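Flagellar hook-associated protein 3 (Bacillus cereus, PDB 5ZIY) probably forms, as a flagellar hook-associated protein, part of the junction that joins the hook of the bacterial flagellum to its filament. Local coordinates at residues L49-D53 against N169-L173; G44-S48 against Q82-L86; T146-M150 against L165-N169. One frame throughout, in Å; residues are numbered along the deposited sequence.

Interaction 1: L49-D53 against N169-L173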
# COMPACT_ATOMS: atom_id res chain seq x y z
N LEU A 49 -11.74 6.00 1.39
CA LEU A 49 -12.20 6.14 2.78
C LEU A 49 -12.72 7.56 2.99
O LEU A 49 -13.70 7.77 3.69
CB LEU A 49 -11.11 5.77 3.79
CG LEU A 49 -10.71 4.30 3.72
CD1 LEU A 49 -9.72 4.00 4.87
CD2 LEU A 49 -11.93 3.33 3.78
N THR A 50 -12.06 8.51 2.34
CA THR A 50 -12.51 9.89 2.29
C THR A 50 -13.94 9.97 1.78
O THR A 50 -14.78 10.60 2.40
CB THR A 50 -11.58 10.74 1.38
OG1 THR A 50 -10.30 10.86 2.01
CG2 THR A 50 -12.17 12.14 1.13
N ARG A 51 -14.21 9.31 0.66
CA ARG A 51 -15.56 9.30 0.11
C ARG A 51 -16.55 8.59 1.04
O ARG A 51 -17.66 9.03 1.18
CB ARG A 51 -15.55 8.68 -1.29
CG ARG A 51 -16.92 8.53 -1.97
CD ARG A 51 -17.49 9.81 -2.47
NE ARG A 51 -18.77 9.60 -3.15
CZ ARG A 51 -19.71 10.53 -3.30
NH1 ARG A 51 -19.53 11.75 -2.81
NH2 ARG A 51 -20.85 10.24 -3.92
N ALA A 52 -16.10 7.51 1.67
CA ALA A 52 -16.92 6.76 2.65
C ALA A 52 -17.30 7.65 3.80
O ALA A 52 -18.46 7.63 4.22
CB ALA A 52 -16.17 5.52 3.18
N ASP A 53 -16.33 8.41 4.32
CA ASP A 53 -16.56 9.41 5.39
C ASP A 53 -17.62 10.45 4.97
O ASP A 53 -18.57 10.71 5.70
CB ASP A 53 -15.24 10.14 5.72
CG ASP A 53 -15.41 11.27 6.73
OD1 ASP A 53 -15.60 10.94 7.92
OD2 ASP A 53 -15.32 12.49 6.37
N ASN A 169 -13.88 4.58 10.94
CA ASN A 169 -13.30 4.89 9.63
C ASN A 169 -12.26 6.01 9.70
O ASN A 169 -11.28 5.97 8.94
CB ASN A 169 -14.39 5.21 8.59
CG ASN A 169 -13.82 5.45 7.19
OD1 ASN A 169 -13.26 4.53 6.60
ND2 ASN A 169 -13.96 6.66 6.67
N LYS A 170 -12.46 6.99 10.57
CA LYS A 170 -11.46 8.05 10.73
C LYS A 170 -10.13 7.48 11.25
O LYS A 170 -9.08 7.79 10.71
CB LYS A 170 -11.95 9.19 11.65
CG LYS A 170 -13.00 10.12 11.04
CD LYS A 170 -13.15 11.42 11.84
CE LYS A 170 -14.02 12.48 11.12
NZ LYS A 170 -15.41 12.49 11.64
N GLN A 171 -10.18 6.67 12.30
CA GLN A 171 -8.98 5.99 12.82
C GLN A 171 -8.32 5.04 11.82
O GLN A 171 -7.10 4.98 11.74
CB GLN A 171 -9.31 5.22 14.09
CG GLN A 171 -9.61 6.15 15.26
CD GLN A 171 -10.07 5.40 16.49
OE1 GLN A 171 -10.50 4.25 16.39
NE2 GLN A 171 -10.01 6.06 17.65
N ASN A 172 -9.13 4.33 11.04
CA ASN A 172 -8.57 3.49 9.97
C ASN A 172 -7.84 4.32 8.92
O ASN A 172 -6.73 3.99 8.54
CB ASN A 172 -9.67 2.69 9.30
CG ASN A 172 -10.35 1.71 10.23
OD1 ASN A 172 -9.78 1.28 11.23
ND2 ASN A 172 -11.58 1.32 9.87
N LEU A 173 -8.46 5.42 8.50
CA LEU A 173 -7.89 6.32 7.51
C LEU A 173 -6.55 6.91 7.99
O LEU A 173 -5.59 7.00 7.21
CB LEU A 173 -8.88 7.44 7.20
CG LEU A 173 -8.50 8.52 6.21
CD1 LEU A 173 -7.96 7.90 4.95
CD2 LEU A 173 -9.70 9.40 5.92
O HOH W 1 -15.10 8.47 8.58

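Interaction 2: G44-S48 against Q82-L86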
# COMPACT_ATOMS: atom_id res chain seq x y z
N GLY A 44 -5.25 5.33 -3.41
CA GLY A 44 -6.52 4.88 -3.86
C GLY A 44 -7.40 4.51 -2.68
O GLY A 44 -8.60 4.79 -2.72
N VAL A 45 -6.83 3.88 -1.64
CA VAL A 45 -7.56 3.60 -0.42
C VAL A 45 -7.93 4.90 0.32
O VAL A 45 -9.07 5.05 0.71
CB VAL A 45 -6.82 2.63 0.52
CG1 VAL A 45 -7.65 2.35 1.83
CG2 VAL A 45 -6.50 1.24 -0.22
N LEU A 46 -6.99 5.83 0.47
CA LEU A 46 -7.24 7.12 1.13
C LEU A 46 -8.44 7.83 0.50
O LEU A 46 -9.30 8.33 1.18
CB LEU A 46 -6.01 8.00 1.04
CG LEU A 46 -5.81 9.22 1.98
CD1 LEU A 46 -4.30 9.56 2.10
CD2 LEU A 46 -6.52 10.44 1.47
N LYS A 47 -8.49 7.84 -0.82
CA LYS A 47 -9.57 8.47 -1.60
C LYS A 47 -10.89 7.75 -1.34
O LYS A 47 -11.94 8.40 -1.16
CB LYS A 47 -9.21 8.32 -3.09
CG LYS A 47 -9.50 9.44 -3.97
CD LYS A 47 -8.47 9.47 -5.12
CE LYS A 47 -8.98 10.29 -6.30
NZ LYS A 47 -8.06 10.15 -7.46
N SER A 48 -10.86 6.41 -1.32
CA SER A 48 -12.05 5.65 -1.02
C SER A 48 -12.61 5.94 0.40
O SER A 48 -13.83 6.09 0.61
CB SER A 48 -11.77 4.14 -1.19
OG SER A 48 -11.49 3.87 -2.56
N GLN A 82 -13.98 -1.80 -4.14
CA GLN A 82 -12.80 -1.19 -4.72
C GLN A 82 -11.64 -1.35 -3.75
O GLN A 82 -10.50 -1.64 -4.15
CB GLN A 82 -13.07 0.30 -4.99
CG GLN A 82 -11.86 1.16 -5.32
CD GLN A 82 -11.33 0.93 -6.72
OE1 GLN A 82 -11.64 -0.09 -7.37
NE2 GLN A 82 -10.53 1.88 -7.23
N VAL A 83 -11.92 -1.21 -2.44
CA VAL A 83 -10.86 -1.29 -1.44
C VAL A 83 -10.34 -2.72 -1.29
O VAL A 83 -9.14 -2.91 -1.07
CB VAL A 83 -11.34 -0.75 -0.05
CG1 VAL A 83 -10.30 -1.02 1.02
CG2 VAL A 83 -11.62 0.75 -0.17
N VAL A 84 -11.23 -3.70 -1.38
CA VAL A 84 -10.82 -5.09 -1.41
C VAL A 84 -9.92 -5.36 -2.66
O VAL A 84 -8.89 -5.98 -2.54
CB VAL A 84 -12.01 -6.06 -1.36
CG1 VAL A 84 -11.54 -7.50 -1.57
CG2 VAL A 84 -12.71 -6.00 -0.04
N TYR A 85 -10.31 -4.89 -3.83
CA TYR A 85 -9.46 -4.96 -5.04
C TYR A 85 -8.08 -4.38 -4.78
O TYR A 85 -7.08 -5.04 -5.03
CB TYR A 85 -10.17 -4.27 -6.20
CG TYR A 85 -9.36 -3.81 -7.41
CD1 TYR A 85 -8.95 -4.71 -8.41
CD2 TYR A 85 -9.11 -2.46 -7.61
CE1 TYR A 85 -8.24 -4.24 -9.56
CE2 TYR A 85 -8.42 -1.99 -8.73
CZ TYR A 85 -7.98 -2.87 -9.69
OH TYR A 85 -7.30 -2.30 -10.78
N LEU A 86 -8.04 -3.19 -4.18
CA LEU A 86 -6.81 -2.50 -3.89
C LEU A 86 -5.99 -3.25 -2.84
O LEU A 86 -4.78 -3.33 -2.93
CB LEU A 86 -7.07 -1.02 -3.46
CG LEU A 86 -7.63 0.02 -4.43
CD1 LEU A 86 -8.04 1.34 -3.68
CD2 LEU A 86 -6.68 0.41 -5.65
O HOH W 2 -10.11 4.60 -5.14

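Interaction 3: T146-M150 against L165-N169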
# COMPACT_ATOMS: atom_id res chain seq x y z
N THR A 146 -14.86 -2.34 8.77
CA THR A 146 -15.61 -1.12 9.02
C THR A 146 -16.47 -0.76 7.79
O THR A 146 -17.65 -0.48 7.93
CB THR A 146 -14.70 0.06 9.41
OG1 THR A 146 -13.97 -0.29 10.59
CG2 THR A 146 -15.52 1.35 9.68
N LEU A 147 -15.90 -0.81 6.57
CA LEU A 147 -16.68 -0.45 5.37
C LEU A 147 -17.89 -1.41 5.26
O LEU A 147 -19.01 -1.01 4.94
CB LEU A 147 -15.83 -0.50 4.08
CG LEU A 147 -14.81 0.63 3.88
CD1 LEU A 147 -13.95 0.35 2.59
CD2 LEU A 147 -15.47 2.00 3.85
N LYS A 148 -17.67 -2.69 5.55
CA LYS A 148 -18.76 -3.66 5.46
C LYS A 148 -19.90 -3.40 6.45
O LYS A 148 -21.06 -3.48 6.08
CB LYS A 148 -18.22 -5.07 5.58
CG LYS A 148 -19.29 -6.11 5.32
CD LYS A 148 -18.83 -7.46 5.69
CE LYS A 148 -19.93 -8.50 5.46
NZ LYS A 148 -20.53 -8.83 6.77
N GLN A 149 -19.58 -3.06 7.69
CA GLN A 149 -20.61 -2.71 8.65
C GLN A 149 -21.28 -1.36 8.28
O GLN A 149 -22.44 -1.13 8.64
CB GLN A 149 -20.04 -2.63 10.08
CG GLN A 149 -19.36 -3.90 10.60
CD GLN A 149 -18.61 -3.63 11.91
OE1 GLN A 149 -19.21 -3.20 12.91
NE2 GLN A 149 -17.27 -3.84 11.91
N MET A 150 -20.55 -0.49 7.59
CA MET A 150 -21.08 0.80 7.13
C MET A 150 -22.17 0.55 6.10
O MET A 150 -23.27 1.03 6.23
CB MET A 150 -19.99 1.68 6.53
CG MET A 150 -19.20 2.53 7.53
SD MET A 150 -17.96 3.58 6.69
CE MET A 150 -17.65 4.87 7.90
N LEU A 165 -19.20 4.04 13.57
CA LEU A 165 -18.48 3.61 12.41
C LEU A 165 -17.76 4.78 11.74
O LEU A 165 -16.70 4.56 11.13
CB LEU A 165 -19.43 2.91 11.45
CG LEU A 165 -20.00 1.58 11.98
CD1 LEU A 165 -21.12 1.10 11.06
CD2 LEU A 165 -18.89 0.54 12.08
N LEU A 166 -18.33 5.98 11.84
CA LEU A 166 -17.69 7.21 11.33
C LEU A 166 -16.34 7.38 12.01
O LEU A 166 -15.35 7.64 11.35
CB LEU A 166 -18.57 8.45 11.60
CG LEU A 166 -18.08 9.82 11.13
CD1 LEU A 166 -18.15 9.89 9.63
CD2 LEU A 166 -18.87 10.99 11.76
N GLU A 167 -16.31 7.23 13.33
CA GLU A 167 -15.05 7.34 14.09
C GLU A 167 -14.10 6.20 13.76
O GLU A 167 -12.90 6.42 13.64
CB GLU A 167 -15.29 7.41 15.61
CG GLU A 167 -15.14 8.81 16.21
CD GLU A 167 -13.69 9.34 16.24
OE1 GLU A 167 -12.73 8.54 16.24
OE2 GLU A 167 -13.51 10.58 16.29
N GLU A 168 -14.63 4.98 13.65
CA GLU A 168 -13.80 3.83 13.26
C GLU A 168 -13.11 4.09 11.92
O GLU A 168 -11.91 3.85 11.77
CB GLU A 168 -14.61 2.55 13.11
CG GLU A 168 -14.81 1.75 14.39
CD GLU A 168 -15.38 0.38 14.12
OE1 GLU A 168 -15.57 0.01 12.93
OE2 GLU A 168 -15.66 -0.34 15.10
N ASN A 169 -13.88 4.58 10.94
CA ASN A 169 -13.30 4.89 9.63
C ASN A 169 -12.26 6.01 9.70
O ASN A 169 -11.28 5.97 8.94
CB ASN A 169 -14.39 5.21 8.59
CG ASN A 169 -13.82 5.45 7.19
OD1 ASN A 169 -13.26 4.53 6.60
ND2 ASN A 169 -13.96 6.66 6.67

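Interaction 1: L49-D53 against N169-L173
Buried polar groups between packed helices must find partners, and Asn169 illustrates how a single amide can manage this. Its chi1 is trans (-177°), a rotamer that projects the carboxamide from helix 162-204 straight at helix 8-60. There ND2 donates a hydrogen bond to the backbone O of Leu49, at 3.2 Å and with an N-H...O angle of 154°. That carbonyl already accepts the helical bond from Asp53 N (2.8 Å from Leu49 O), so the amide adds a second donor to it without breaking the helix. Asp53, also trans about chi1, turns its carboxylate toward a water that donates to OD1 (2.6 Å) and accepts from Asn169 ND2 (2.9 Å); the amide nitrogen thus serves both a carbonyl and a solvent bridge.

One helical turn away the contact becomes apolar. Leu49, in the mt rotamer, and Leu173, in tp, point at each other, with Leu49 CB 4.0 Å from Leu173 CD1. The segment axes approach to 10.1 Å at 162°, an antiparallel pairing within the helical bundle, and Val143 and Leu147 of helix 137-155 also pack on Leu49. Near the surface Lys170 swings its end toward Asp53, but NZ stays 4.0 Å from OD1, beyond a salt bridge. The polar link across this pair is thus made by an amide and its bridging water rather than by paired charges.

Interaction 2: G44-S48 against Q82-L86
The axes of segments 44-48 and 82-86, which run in opposite directions, approach to 9.8 Å at 164° to one another, and the closest CA pair, Val45 and Val83, is 6.0 Å apart. Both segments keep regular helical hydrogen bonding, Ser48 N to Gly44 O at 3.1 Å and Leu86 N to Gln82 O at 2.9 Å. Gly44 shows how a missing side chain lets a neighbour come in: a CB at this position would point at the partner helix, and Leu86 fills the gap instead, its CD1 3.4 Å from Gly44 C and 3.5 Å from Val45 N. The leucine is therefore packed directly on the backbone.

Helix 8-60 and helix 67-87 form an antiparallel hairpin within the flagellin-type N-terminal helical region, and this contact joins the two. On its inner side Val83 also meets Val143 and Leu147 of helix 137-155, while Val45 reaches Ile176 of helix 162-204, so that the hairpin takes its place in a four-helix bundle.

Around the leucine, small and branched side chains complete the fit. Val45 CG2 lies 3.8 Å from Leu86 CD1, and Ser48 CB comes to 3.5 Å from Val83 CG2. Toward solvent, a water donates to Gly44 O at 2.9 Å and accepts a weak hydrogen bond from Gln82 NE2 at 3.5 Å.

Interaction 3: T146-M150 against L165-N169
This is a buried antiparallel helix-helix contact between helix 137-155 and helix 162-204, consecutive helices that form a hairpin in the bundle. The segment axes cross at 154° and approach to 9.9 Å, with Thr146 and Asn169 the nearest CA pair at 6.5 Å. Such pairs show how one interface can be apolar within and polar toward its margin.

On the inner side Met150 does much of the filling. Its extended chain, trans about chi2 and chi3, carries CE across to within 3.3 Å of Asn169 CB and 3.4 Å of Leu165 O, while its CG lies 3.9 Å from Leu165 CB. Leu165 in turn reaches back over the facing helix, CD1 coming to 3.5 Å from Gln149 O. The methyl group of Thr146 lies against the backbone of the other helix, CG2 being 3.7 Å from Leu165 O and 3.8 Å from Asn169 N. The CA-to-CB bond of Leu147 points away from this partner, though its CD2 still comes to 4.3 Å from Asn169 OD1; its side chain packs on Leu49 and Ala52 of helix 8-60 and Leu80 and Val83 of helix 67-87.

The hydroxyl of Thr146 faces the margin. Its OG1 is 2.9 Å from Glu168 OE1, and Pro142 O in its own helix is a further partner for the same group. Threonine thus plays two parts, its methyl packed on the facing backbone and its single hydroxyl proton within reach of two acceptors.

Taken together, the three contacts show how a four-helix bundle is built from pairwise interfaces that share a residue or touch one another. Interactions 1 and 3, with centres 8 Å apart, both use Asn169: its amide turns to helix 8-60, while its CB receives Met150 from helix 137-155. Leu147 ties all three together, its CD2 lying 3.6 Å from Ala52 CB and 3.8 Å from Leu49 CD2, and its CD1 3.6 Å from Val83 CG2 of interaction 2. Interactions 1 and 2, with centres 11 Å apart and helix 8-60 in common, meet where Leu173 CD1 lies 3.9 Å from Leu46 CG. A bound zinc ion is about 14 Å from Gly44, too distant to take part.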